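Local coordinates for StAR-related lipid transfer protein 13 (Homo sapiens, PDB 2PSO), which stimulates GTP hydrolysis by RhoA, and perhaps Cdc42, as a tumour suppressor whose lipid-binding START domain is the part described here, at residues 109-114 with 158-163; 94-99 with 117-122; 91-94 with 99-102. All coordinates share one frame; numbering follows the deposited sequence.

Interaction 1: residues 109-114 with 158-163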
loop_
_atom_site.group_PDB
_atom_site.type_symbol
_atom_site.label_atom_id
_atom_site.label_comp_id
_atom_site.label_asym_id
_atom_site.label_seq_id
_atom_site.Cartn_x
_atom_site.Cartn_y
_atom_site.Cartn_z
ATOM N N LYS A 109 -5.995 16.610 -4.759
ATOM C CA LYS A 109 -5.479 17.691 -5.578
ATOM C C LYS A 109 -4.025 17.413 -5.917
ATOM O O LYS A 109 -3.251 16.975 -5.061
ATOM C CB LYS A 109 -5.612 19.055 -4.854
ATOM N N VAL A 110 -3.657 17.625 -7.174
ATOM C CA VAL A 110 -2.253 17.795 -7.522
ATOM C C VAL A 110 -1.867 19.113 -6.891
ATOM O O VAL A 110 -2.583 20.094 -7.027
ATOM C CB VAL A 110 -2.058 17.917 -9.004
ATOM C CG1 VAL A 110 -0.696 18.462 -9.293
ATOM C CG2 VAL A 110 -2.225 16.566 -9.699
ATOM N N VAL A 111 -0.761 19.140 -6.154
ATOM C CA VAL A 111 -0.407 20.334 -5.397
ATOM C C VAL A 111 0.683 21.068 -6.129
ATOM O O VAL A 111 0.769 22.298 -6.100
ATOM C CB VAL A 111 0.025 19.970 -3.963
ATOM C CG1 VAL A 111 0.790 21.099 -3.304
ATOM C CG2 VAL A 111 -1.205 19.648 -3.141
ATOM N N GLU A 112 1.517 20.308 -6.808
ATOM C CA GLU A 112 2.561 20.908 -7.592
ATOM C C GLU A 112 2.936 19.873 -8.629
ATOM O O GLU A 112 2.854 18.681 -8.373
ATOM C CB GLU A 112 3.774 21.307 -6.722
ATOM C CG GLU A 112 4.685 22.329 -7.396
ATOM C CD GLU A 112 5.934 22.695 -6.600
ATOM O OE1 GLU A 112 5.877 22.797 -5.347
ATOM O OE2 GLU A 112 6.985 22.909 -7.246
ATOM N N THR A 113 3.309 20.326 -9.811
ATOM C CA THR A 113 3.814 19.415 -10.796
ATOM C C THR A 113 5.302 19.666 -10.910
ATOM O O THR A 113 5.724 20.808 -11.107
ATOM C CB THR A 113 3.102 19.611 -12.121
ATOM O OG1 THR A 113 1.747 19.160 -11.966
ATOM C CG2 THR A 113 3.768 18.808 -13.204
ATOM N N LEU A 114 6.104 18.619 -10.734
ATOM C CA LEU A 114 7.532 18.814 -10.731
ATOM C C LEU A 114 8.124 18.544 -12.095
ATOM O O LEU A 114 9.025 19.267 -12.499
ATOM C CB LEU A 114 8.203 17.965 -9.672
ATOM C CG LEU A 114 7.774 18.342 -8.269
ATOM C CD1 LEU A 114 8.566 17.508 -7.311
ATOM C CD2 LEU A 114 7.986 19.833 -8.009
ATOM N N VAL A 158 5.597 13.811 2.072
ATOM C CA VAL A 158 6.388 15.027 2.207
ATOM C C VAL A 158 5.512 16.069 2.861
ATOM O O VAL A 158 4.363 15.787 3.184
ATOM C CB VAL A 158 6.848 15.576 0.840
ATOM C CG1 VAL A 158 7.751 14.583 0.122
ATOM C CG2 VAL A 158 5.648 15.904 -0.016
ATOM N N GLU A 159 6.045 17.265 3.057
ATOM C CA GLU A 159 5.239 18.405 3.453
ATOM C C GLU A 159 5.205 19.426 2.329
ATOM O O GLU A 159 6.202 19.632 1.633
ATOM C CB GLU A 159 5.852 19.078 4.660
ATOM C CG GLU A 159 5.586 18.368 5.950
ATOM C CD GLU A 159 6.422 18.944 7.048
ATOM O OE1 GLU A 159 6.626 18.262 8.074
ATOM O OE2 GLU A 159 6.886 20.088 6.848
ATOM N N HIS A 160 4.078 20.095 2.161
ATOM C CA HIS A 160 4.050 21.186 1.199
ATOM C C HIS A 160 3.532 22.436 1.843
ATOM O O HIS A 160 2.603 22.374 2.630
ATOM C CB HIS A 160 3.210 20.864 -0.056
ATOM C CG HIS A 160 3.629 21.662 -1.251
ATOM N ND1 HIS A 160 3.070 22.883 -1.564
ATOM C CD2 HIS A 160 4.615 21.457 -2.158
ATOM C CE1 HIS A 160 3.675 23.380 -2.629
ATOM N NE2 HIS A 160 4.613 22.532 -3.013
ATOM N N GLU A 161 4.112 23.572 1.482
ATOM C CA GLU A 161 3.670 24.860 2.013
ATOM C C GLU A 161 2.194 25.175 1.717
ATOM O O GLU A 161 1.653 26.126 2.259
ATOM C CB GLU A 161 4.577 25.998 1.507
ATOM N N GLU A 162 1.545 24.373 0.871
ATOM C CA GLU A 162 0.159 24.628 0.463
ATOM C C GLU A 162 -0.779 23.473 0.760
ATOM O O GLU A 162 -1.965 23.537 0.457
ATOM C CB GLU A 162 0.093 24.950 -1.021
ATOM C CG GLU A 162 0.697 26.288 -1.359
ATOM C CD GLU A 162 0.619 26.592 -2.832
ATOM O OE1 GLU A 162 -0.480 26.419 -3.405
ATOM O OE2 GLU A 162 1.651 27.001 -3.413
ATOM N N ALA A 163 -0.244 22.416 1.351
ATOM C CA ALA A 163 -1.057 21.285 1.746
ATOM C C ALA A 163 -1.238 21.248 3.269
ATOM O O ALA A 163 -0.577 20.475 3.969
ATOM C CB ALA A 163 -0.420 20.015 1.247
#

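Interaction 2: residues 94-99 with 117-122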
loop_
_atom_site.group_PDB
_atom_site.type_symbol
_atom_site.label_atom_id
_atom_site.label_comp_id
_atom_site.label_asym_id
_atom_site.label_seq_id
_atom_site.Cartn_x
_atom_site.Cartn_y
_atom_site.Cartn_z
ATOM N N VAL A 94 -4.821 3.337 -10.831
ATOM C CA VAL A 94 -4.343 3.681 -9.493
ATOM C C VAL A 94 -4.046 5.189 -9.442
ATOM O O VAL A 94 -4.259 5.860 -8.434
ATOM C CB VAL A 94 -3.076 2.919 -9.112
ATOM C CG1 VAL A 94 -2.578 3.402 -7.770
ATOM C CG2 VAL A 94 -3.320 1.447 -9.082
ATOM N N LEU A 95 -3.548 5.713 -10.554
ATOM C CA LEU A 95 -2.986 7.030 -10.548
ATOM C C LEU A 95 -4.055 8.103 -10.626
ATOM O O LEU A 95 -3.991 9.061 -9.857
ATOM C CB LEU A 95 -1.988 7.168 -11.689
ATOM C CG LEU A 95 -0.935 8.271 -11.654
ATOM C CD1 LEU A 95 -0.975 9.009 -12.963
ATOM C CD2 LEU A 95 -1.188 9.209 -10.570
ATOM N N ARG A 96 -5.033 7.977 -11.535
ATOM C CA ARG A 96 -6.044 9.048 -11.670
ATOM C C ARG A 96 -7.493 8.638 -11.395
ATOM O O ARG A 96 -8.403 9.442 -11.587
ATOM C CB ARG A 96 -5.975 9.643 -13.048
ATOM C CG ARG A 96 -4.609 10.224 -13.439
ATOM C CD ARG A 96 -4.316 11.478 -12.643
ATOM N NE ARG A 96 -2.942 11.872 -12.909
ATOM C CZ ARG A 96 -2.232 12.693 -12.142
ATOM N NH1 ARG A 96 -0.983 12.978 -12.484
ATOM N NH2 ARG A 96 -2.771 13.219 -11.040
ATOM N N GLU A 97 -7.726 7.406 -10.945
ATOM C CA GLU A 97 -9.089 6.890 -10.924
ATOM C C GLU A 97 -9.473 6.190 -9.619
ATOM O O GLU A 97 -10.236 5.235 -9.622
ATOM C CB GLU A 97 -9.293 5.924 -12.084
ATOM C CG GLU A 97 -9.362 6.606 -13.422
ATOM C CD GLU A 97 -9.849 5.699 -14.522
ATOM O OE1 GLU A 97 -9.444 4.513 -14.575
ATOM O OE2 GLU A 97 -10.661 6.191 -15.338
ATOM N N ARG A 98 -8.951 6.672 -8.505
ATOM C CA ARG A 98 -9.039 5.927 -7.267
ATOM C C ARG A 98 -10.418 6.150 -6.616
ATOM O O ARG A 98 -10.827 5.442 -5.698
ATOM C CB ARG A 98 -7.869 6.332 -6.373
ATOM C CG ARG A 98 -7.937 5.803 -5.000
ATOM C CD ARG A 98 -6.747 6.139 -4.193
ATOM N NE ARG A 98 -6.777 5.334 -2.979
ATOM C CZ ARG A 98 -5.859 5.386 -2.022
ATOM N NH1 ARG A 98 -4.826 6.221 -2.125
ATOM N NH2 ARG A 98 -5.982 4.601 -0.963
ATOM N N HIS A 99 -11.160 7.120 -7.135
ATOM C CA HIS A 99 -12.520 7.342 -6.681
ATOM C C HIS A 99 -13.353 6.169 -7.161
ATOM O O HIS A 99 -14.383 5.852 -6.565
ATOM C CB HIS A 99 -13.063 8.667 -7.198
ATOM C CG HIS A 99 -12.705 8.946 -8.625
ATOM N ND1 HIS A 99 -13.546 8.643 -9.677
ATOM C CD2 HIS A 99 -11.589 9.485 -9.177
ATOM C CE1 HIS A 99 -12.965 8.989 -10.815
ATOM N NE2 HIS A 99 -11.774 9.496 -10.540
ATOM N N GLN A 117 6.402 13.420 -15.250
ATOM C CA GLN A 117 5.949 12.231 -14.532
ATOM C C GLN A 117 6.145 12.190 -13.017
ATOM O O GLN A 117 6.128 11.126 -12.422
ATOM C CB GLN A 117 6.471 10.969 -15.215
ATOM C CG GLN A 117 5.828 10.794 -16.562
ATOM C CD GLN A 117 6.246 9.539 -17.253
ATOM O OE1 GLN A 117 7.062 8.771 -16.745
ATOM N NE2 GLN A 117 5.694 9.320 -18.438
ATOM N N THR A 118 6.327 13.345 -12.397
ATOM C CA THR A 118 6.424 13.394 -10.960
ATOM C C THR A 118 5.632 14.589 -10.436
ATOM O O THR A 118 5.607 15.657 -11.078
ATOM C CB THR A 118 7.893 13.467 -10.427
ATOM O OG1 THR A 118 8.296 14.826 -10.313
ATOM C CG2 THR A 118 8.881 12.747 -11.318
ATOM N N GLU A 119 5.010 14.412 -9.264
ATOM C CA GLU A 119 4.114 15.411 -8.714
ATOM C C GLU A 119 3.953 15.314 -7.192
ATOM O O GLU A 119 4.339 14.320 -6.557
ATOM C CB GLU A 119 2.748 15.304 -9.391
ATOM C CG GLU A 119 1.702 14.485 -8.680
ATOM C CD GLU A 119 0.502 14.185 -9.577
ATOM O OE1 GLU A 119 0.566 14.516 -10.789
ATOM O OE2 GLU A 119 -0.509 13.610 -9.092
ATOM N N ILE A 120 3.389 16.366 -6.609
ATOM C CA ILE A 120 2.996 16.327 -5.225
ATOM C C ILE A 120 1.473 16.209 -5.089
ATOM O O ILE A 120 0.693 17.084 -5.493
ATOM C CB ILE A 120 3.516 17.545 -4.499
ATOM C CG1 ILE A 120 5.025 17.503 -4.510
ATOM C CG2 ILE A 120 3.029 17.559 -3.075
ATOM C CD1 ILE A 120 5.583 18.491 -3.611
ATOM N N TYR A 121 1.037 15.108 -4.524
ATOM C CA TYR A 121 -0.373 14.802 -4.560
ATOM C C TYR A 121 -0.862 14.813 -3.141
ATOM O O TYR A 121 -0.134 14.441 -2.234
ATOM C CB TYR A 121 -0.562 13.420 -5.185
ATOM C CG TYR A 121 -1.940 13.142 -5.674
ATOM C CD1 TYR A 121 -2.494 13.897 -6.692
ATOM C CD2 TYR A 121 -2.695 12.114 -5.132
ATOM C CE1 TYR A 121 -3.754 13.643 -7.155
ATOM C CE2 TYR A 121 -3.971 11.837 -5.603
ATOM C CZ TYR A 121 -4.493 12.607 -6.612
ATOM O OH TYR A 121 -5.765 12.371 -7.073
ATOM N N GLN A 122 -2.092 15.234 -2.928
ATOM C CA GLN A 122 -2.604 15.280 -1.565
ATOM C C GLN A 122 -4.005 14.742 -1.511
ATOM O O GLN A 122 -4.863 15.218 -2.225
ATOM C CB GLN A 122 -2.571 16.718 -1.049
ATOM C CG GLN A 122 -3.549 17.036 0.043
ATOM C CD GLN A 122 -4.150 18.415 -0.140
ATOM O OE1 GLN A 122 -5.273 18.552 -0.618
ATOM N NE2 GLN A 122 -3.405 19.440 0.214
#

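Interaction 3: residues 91-94 with 99-102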
loop_
_atom_site.group_PDB
_atom_site.type_symbol
_atom_site.label_atom_id
_atom_site.label_comp_id
_atom_site.label_asym_id
_atom_site.label_seq_id
_atom_site.Cartn_x
_atom_site.Cartn_y
_atom_site.Cartn_z
ATOM N N LEU A 91 -2.395 1.137 -14.206
ATOM C CA LEU A 91 -1.627 2.224 -13.664
ATOM C C LEU A 91 -2.471 3.489 -13.607
ATOM O O LEU A 91 -2.464 4.202 -12.612
ATOM C CB LEU A 91 -0.357 2.408 -14.496
ATOM C CG LEU A 91 0.666 3.544 -14.259
ATOM C CD1 LEU A 91 0.089 4.781 -14.813
ATOM C CD2 LEU A 91 1.102 3.760 -12.822
ATOM N N ASN A 92 -3.222 3.758 -14.659
ATOM C CA ASN A 92 -4.047 4.939 -14.681
ATOM C C ASN A 92 -5.138 4.726 -13.644
ATOM O O ASN A 92 -5.599 5.678 -12.991
ATOM C CB ASN A 92 -4.668 5.153 -16.056
ATOM C CG ASN A 92 -5.593 6.362 -16.078
ATOM O OD1 ASN A 92 -5.118 7.499 -16.062
ATOM N ND2 ASN A 92 -6.929 6.122 -16.058
ATOM N N ARG A 93 -5.536 3.476 -13.459
ATOM C CA ARG A 93 -6.594 3.219 -12.513
ATOM C C ARG A 93 -6.115 3.575 -11.125
ATOM O O ARG A 93 -6.917 4.078 -10.316
ATOM C CB ARG A 93 -7.045 1.765 -12.547
ATOM C CG ARG A 93 -8.162 1.450 -11.561
ATOM C CD ARG A 93 -9.381 2.397 -11.681
ATOM N NE ARG A 93 -9.985 2.423 -13.004
ATOM C CZ ARG A 93 -10.619 1.390 -13.551
ATOM N NH1 ARG A 93 -11.125 1.482 -14.762
ATOM N NH2 ARG A 93 -10.733 0.247 -12.904
ATOM N N VAL A 94 -4.821 3.337 -10.831
ATOM C CA VAL A 94 -4.343 3.681 -9.493
ATOM C C VAL A 94 -4.046 5.189 -9.442
ATOM O O VAL A 94 -4.259 5.860 -8.434
ATOM C CB VAL A 94 -3.076 2.919 -9.112
ATOM C CG1 VAL A 94 -2.578 3.402 -7.770
ATOM C CG2 VAL A 94 -3.320 1.447 -9.082
ATOM N N HIS A 99 -11.160 7.120 -7.135
ATOM C CA HIS A 99 -12.520 7.342 -6.681
ATOM C C HIS A 99 -13.353 6.169 -7.161
ATOM O O HIS A 99 -14.383 5.852 -6.565
ATOM C CB HIS A 99 -13.063 8.667 -7.198
ATOM C CG HIS A 99 -12.705 8.946 -8.625
ATOM N ND1 HIS A 99 -13.546 8.643 -9.677
ATOM C CD2 HIS A 99 -11.589 9.485 -9.177
ATOM C CE1 HIS A 99 -12.965 8.989 -10.815
ATOM N NE2 HIS A 99 -11.774 9.496 -10.540
ATOM N N LEU A 100 -12.880 5.501 -8.209
ATOM C CA LEU A 100 -13.520 4.289 -8.711
ATOM C C LEU A 100 -13.212 3.024 -7.925
ATOM O O LEU A 100 -13.684 1.955 -8.292
ATOM C CB LEU A 100 -13.134 4.033 -10.168
ATOM C CG LEU A 100 -14.027 4.398 -11.361
ATOM C CD1 LEU A 100 -14.954 5.553 -11.071
ATOM C CD2 LEU A 100 -13.135 4.708 -12.568
ATOM N N TRP A 101 -12.392 3.095 -6.888
ATOM C CA TRP A 101 -12.107 1.862 -6.126
ATOM C C TRP A 101 -11.894 1.995 -4.620
ATOM O O TRP A 101 -11.526 1.025 -3.954
ATOM C CB TRP A 101 -10.968 1.066 -6.731
ATOM C CG TRP A 101 -9.663 1.794 -7.013
ATOM C CD1 TRP A 101 -9.259 2.297 -8.214
ATOM C CD2 TRP A 101 -8.562 1.984 -6.117
ATOM N NE1 TRP A 101 -7.993 2.797 -8.122
ATOM C CE2 TRP A 101 -7.544 2.624 -6.838
ATOM C CE3 TRP A 101 -8.340 1.683 -4.775
ATOM C CZ2 TRP A 101 -6.326 2.988 -6.252
ATOM C CZ3 TRP A 101 -7.132 2.056 -4.195
ATOM C CH2 TRP A 101 -6.147 2.700 -4.931
ATOM N N ASP A 102 -12.123 3.202 -4.109
ATOM C CA ASP A 102 -11.915 3.507 -2.735
ATOM C C ASP A 102 -13.026 4.468 -2.351
ATOM O O ASP A 102 -13.030 5.630 -2.762
ATOM C CB ASP A 102 -10.550 4.149 -2.549
ATOM C CG ASP A 102 -10.170 4.311 -1.091
ATOM O OD1 ASP A 102 -11.055 4.185 -0.211
ATOM O OD2 ASP A 102 -8.974 4.579 -0.820
#

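Interaction 1: residues 109-114 with 158-163
His-160 presents a face to Val-111 and an edge to Glu-112. A classic beta bulge sets this up: Val-111 and Glu-112 lie opposite the single residue Ile-120 of strand 118-125, and both direct side chains toward the loop 158-163. With chi1 at 162°, CG1 of Val-111 swings to the far side from the backbone N and lies over the imidazole in a CH-pi contact, 3.6 Å from the ring centroid. The extended Glu-112 crosses the histidine side chain at about a right angle, and its OE1 takes a nearly straight hydrogen bond from His-160 NE2 (2.7 Å), close to the ring plane. Across the segments the fit is looser at Ala-163, whose CB lies 4.5 Å from Val-111 CG2, though it is buried against neighbouring strands; the exposed side is that of Glu-162. Both residues are poorly ordered, although Ala-163 N closes a type I turn onto His-160 O (3.1 Å). At the ring's other nitrogen, ND1 accepts the backbone N-H of Glu-162 in a more bent, tilted bond. This bonding probably favours the tautomer protonated on NE2; the carboxylate would tend to stabilise a second proton, though one on ND1 would give up its bond from Glu-162 N.

Interaction 2: residues 94-99 with 117-122
The guanidinium of Arg-96 turns its NH1/NH2 edge to the carboxylate of Glu-119, with CD2 of Leu-95 over the centre of one face. Both terminal nitrogens take part, one for each oxygen. NH1 meets OE1 of Glu-119 at 2.8 Å almost in the guanidinium plane, and this bond is nearly straight. The second, from Arg-96 NH2 to Glu-119 OE2 at 3.0 Å, is more bent (135°) and is tilted from the guanidinium plane, although OE2 offers its syn lone pair. The inequality is consistent with the 45° turn between the two planes. The arginine chain bends at chi2 (-70°), which helps swing its end from the helix toward the strand, where the extended Glu-119 comes from the opposite direction. Here the C-terminal part of helix 87-96 is tied to strand 118-125 of the curved sheet characteristic of the START domain, which the helix-grip fold uses to enclose its lipid-binding tunnel. The carboxylate of Glu-119 is buried and its charge has a second partner, because OE2 also forms a salt bridge to Arg-140 on strand 134-143. With two arginines gathered round it, Glu-119 would probably remain ionised despite its burial. Tyr-121, two residues along the strand, brings CE1 to 4.0 Å from Arg-96 NH2 in an oblique approach, while its ring makes a cation-pi contact with Arg-140.

Interaction 3: residues 91-94 with 99-102
The chain leaves helix 87-96 and folds back through a short 3-10 segment, bringing the CA of Leu-100 to 8.0 Å from that of Arg-93. This return places the indole of Trp-101 against the helix backbone. Its NE1 donates to the carbonyl O of Arg-93 over 2.8 Å in a nearly straight bond (167°), with the oxygen almost in the indole plane. Seen from the acceptor the approach is different: the donor sits well above the carbonyl plane and not on a lone pair. The indole adopts this position with CG between the backbone N and the carbonyl carbon (chi1 52°), and its benzo edge runs on along the helix, CZ2 coming within 3.9 Å of Val-94 CA and 4.1 Å of Val-94 CG1. Val-94 also touches strands 151-157 and 169-182, so the helix packs on the sheet as well as against the loop that follows it. Ile-221 of the long C-terminal helix 209-223, the gripping helix of the START fold, touches both Val-94 and Trp-101. The methylenes of Arg-93 pass alongside the pyrrole part of the indole, CD standing 3.5 Å from Trp-101 CD1, and bends at chi2 and chi3 then turn the guanidinium off the indole, past Leu-100. That group forms a salt bridge with Glu-97 and a cation-pi contact with Phe-225, while CD2 of Leu-100 approaches NE obliquely at 3.9 Å. A leucine in place of Trp-101 would probably leave the Arg-93 carbonyl without this donor and open a gap beside Val-94 and Ile-221.

Interactions 2 and 3 lie 9 Å apart, centre to centre, on helix 87-96 and share Val-94 and His-99: one reaches from the end of the helix to the sheet, the other to the loop that follows. Interaction 1 is centred 12 Å from interaction 2 and 20 Å from interaction 3. It meets interaction 2 through the antiparallel pairing of strands 109-115 and 118-125, where Ile-120 probably bonds to Val-111 and Glu-112. Along the chain interaction 3 closes first, whereas the segments of 1 and 2 alternate. The series therefore runs from a helix and its loop, through two neighbouring strands, to loop 158-163, joining these parts of the lipid-binding START domain into one continuous region.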